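Local atomic coordinates of metallophosphoesterase (Sphaerobacter thermophilus, PDB entry 3RQZ), a protein that binds two zinc ions and, as a member of the YfcE family of metallophosphoesterases, probably acts as a phosphatase. Residues I59-N64 with T114-G118. Numbering follows the deposited sequence.
Sequences ISVIGN and TVVHG
Gly63 CA sits over one face of the His117 imidazole, 3.6 Å from the ring centroid and 14° off the normal, a CH-pi contact. With CG anti to the backbone N (chi1 179°), the ring reaches across to the 59-64 segment, and Ile62 O comes within 3.4 Å of His117 CB. Rotation of the ring is further fixed by a hydrogen bond from His117 ND1 to Leu35 O. This tight end gives way to looser, apolar packing, where Ile59 CG2 rests 3.8 Å from Val115 CG1 and Val61 CG2 stands 4.1 Å from the same methyl; Met108 of strand 107-110 also touches Ile59 and Val61. No clear direct hydrogen bond joins the two backbones. Instead a water bridges Ile62 O and His117 N, 2.8 Å from each, and accepts from His117 N. The contact joins strand 59-60, at the edge of one sheet, to strand 113-116 of the second sheet. Beyond them His117 touches the zinc ligands Asp11 and Asp37, while the Asn64 side chain approaches a zinc ion. Such loops, carrying Gly63-Asn64 and His117-Gly118 at strand ends, are typical of the dinuclear metal site of the calcineurin-like phosphoesterase fold.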
ATOM      1  N   ILE A  59       7.581  -2.660  10.428  1.00 19.83           N
ATOM      2  CA  ILE A  59       7.725  -2.117   9.077  1.00 21.13           C
ATOM      3  C   ILE A  59       6.487  -1.277   8.768  1.00 20.15           C
ATOM      4  O   ILE A  59       5.388  -1.804   8.651  1.00 21.22           O
ATOM      5  CB  ILE A  59       7.919  -3.227   7.987  1.00 21.76           C
ATOM      6  CG1 ILE A  59       9.171  -4.080   8.248  1.00 24.17           C
ATOM      7  CG2 ILE A  59       8.007  -2.602   6.548  1.00 22.73           C
ATOM      8  CD1 ILE A  59      10.435  -3.414   7.824  1.00 28.17           C
ATOM      9  N   SER A  60       6.668   0.033   8.683  1.00 19.90           N
ATOM     10  CA  SER A  60       5.583   0.953   8.346  1.00 19.34           C
ATOM     11  C   SER A  60       6.262   2.166   7.719  1.00 19.53           C
ATOM     12  O   SER A  60       6.904   2.959   8.419  1.00 18.99           O
ATOM     13  CB  SER A  60       4.816   1.380   9.615  1.00 19.64           C
ATOM     14  OG  SER A  60       3.721   2.254   9.302  1.00 20.81           O
ATOM     15  N   VAL A  61       6.174   2.292   6.394  1.00 19.40           N
ATOM     16  CA  VAL A  61       6.888   3.344   5.722  1.00 19.17           C
ATOM     17  C   VAL A  61       5.865   4.391   5.214  1.00 19.80           C
ATOM     18  O   VAL A  61       4.687   4.091   5.071  1.00 20.86           O
ATOM     19  CB  VAL A  61       7.845   2.779   4.581  1.00 18.71           C
ATOM     20  CG1 VAL A  61       8.942   1.839   5.186  1.00 19.28           C
ATOM     21  CG2 VAL A  61       7.068   2.050   3.494  1.00 19.67           C
ATOM     22  N   ILE A  62       6.317   5.624   5.009  1.00 20.36           N
ATOM     23  CA  ILE A  62       5.432   6.724   4.683  1.00 20.30           C
ATOM     24  C   ILE A  62       5.137   6.642   3.185  1.00 20.14           C
ATOM     25  O   ILE A  62       6.010   6.222   2.397  1.00 21.47           O
ATOM     26  CB  ILE A  62       6.089   8.084   5.067  1.00 20.92           C
ATOM     27  CG1 ILE A  62       5.123   9.232   4.876  1.00 22.26           C
ATOM     28  CG2 ILE A  62       7.372   8.393   4.245  1.00 20.22           C
ATOM     29  CD1 ILE A  62       4.870   9.985   6.122  1.00 26.05           C
ATOM     30  N   GLY A  63       3.901   6.984   2.800  1.00 19.66           N
ATOM     31  CA  GLY A  63       3.533   7.148   1.379  1.00 18.70           C
ATOM     32  C   GLY A  63       3.446   8.621   0.992  1.00 19.01           C
ATOM     33  O   GLY A  63       3.540   9.508   1.865  1.00 19.11           O
ATOM     34  N   ASN A  64       3.275   8.905  -0.304  1.00 18.85           N
ATOM     35  CA  ASN A  64       3.202  10.310  -0.747  1.00 19.25           C
ATOM     36  C   ASN A  64       1.963  11.034  -0.192  1.00 19.53           C
ATOM     37  O   ASN A  64       2.013  12.241   0.143  1.00 19.85           O
ATOM     38  CB  ASN A  64       3.273  10.408  -2.292  1.00 19.00           C
ATOM     39  CG  ASN A  64       2.235   9.519  -2.990  1.00 20.58           C
ATOM     40  OD1 ASN A  64       2.192   8.309  -2.771  1.00 21.41           O
ATOM     41  ND2 ASN A  64       1.428  10.117  -3.866  1.00 22.34           N
ATOM     42  N   THR A 114      14.021  -4.991   1.555  1.00 25.11           N
ATOM     43  CA  THR A 114      13.987  -3.550   1.560  1.00 23.32           C
ATOM     44  C   THR A 114      12.531  -3.224   1.303  1.00 22.40           C
ATOM     45  O   THR A 114      11.869  -3.926   0.491  1.00 20.84           O
ATOM     46  CB  THR A 114      14.877  -2.971   0.432  1.00 23.50           C
ATOM     47  OG1 THR A 114      16.244  -3.355   0.671  1.00 25.03           O
ATOM     48  CG2 THR A 114      14.748  -1.440   0.371  1.00 23.29           C
ATOM     49  N   VAL A 115      12.007  -2.203   2.002  1.00 20.82           N
ATOM     50  CA  VAL A 115      10.591  -1.831   1.854  1.00 20.73           C
ATOM     51  C   VAL A 115      10.480  -0.306   1.686  1.00 20.63           C
ATOM     52  O   VAL A 115      11.047   0.459   2.498  1.00 20.60           O
ATOM     53  CB  VAL A 115       9.756  -2.254   3.089  1.00 20.76           C
ATOM     54  CG1 VAL A 115       8.249  -1.789   2.887  1.00 20.35           C
ATOM     55  CG2 VAL A 115       9.865  -3.777   3.334  1.00 20.69           C
ATOM     56  N   VAL A 116       9.803   0.115   0.616  1.00 20.65           N
ATOM     57  CA  VAL A 116       9.556   1.520   0.293  1.00 20.18           C
ATOM     58  C   VAL A 116       8.134   1.632  -0.274  1.00 20.92           C
ATOM     59  O   VAL A 116       7.501   0.641  -0.670  1.00 21.12           O
ATOM     60  CB  VAL A 116      10.544   2.076  -0.789  1.00 20.26           C
ATOM     61  CG1 VAL A 116      11.991   2.195  -0.226  1.00 20.27           C
ATOM     62  CG2 VAL A 116      10.535   1.165  -2.066  1.00 22.29           C
ATOM     63  N   HIS A 117       7.620   2.852  -0.314  1.00 20.80           N
ATOM     64  CA  HIS A 117       6.318   3.049  -0.871  1.00 20.24           C
ATOM     65  C   HIS A 117       6.350   2.985  -2.398  1.00 20.82           C
ATOM     66  O   HIS A 117       5.467   2.405  -3.021  1.00 22.04           O
ATOM     67  CB  HIS A 117       5.778   4.420  -0.450  1.00 19.08           C
ATOM     68  CG  HIS A 117       4.427   4.705  -1.016  1.00 18.43           C
ATOM     69  ND1 HIS A 117       3.314   3.994  -0.630  1.00 18.05           N
ATOM     70  CD2 HIS A 117       4.008   5.599  -1.949  1.00 17.43           C
ATOM     71  CE1 HIS A 117       2.261   4.437  -1.302  1.00 20.31           C
ATOM     72  NE2 HIS A 117       2.656   5.416  -2.103  1.00 19.53           N
ATOM     73  N   GLY A 118       7.329   3.640  -2.992  1.00 21.07           N
ATOM     74  CA  GLY A 118       7.362   3.818  -4.449  1.00 21.69           C
ATOM     75  C   GLY A 118       8.487   3.011  -5.076  1.00 22.11           C
ATOM     76  O   GLY A 118       8.260   1.957  -5.673  1.00 23.43           O
TER
HETATM   77  O   HOH W   1       8.320   5.043   1.313  1.00 24.59           O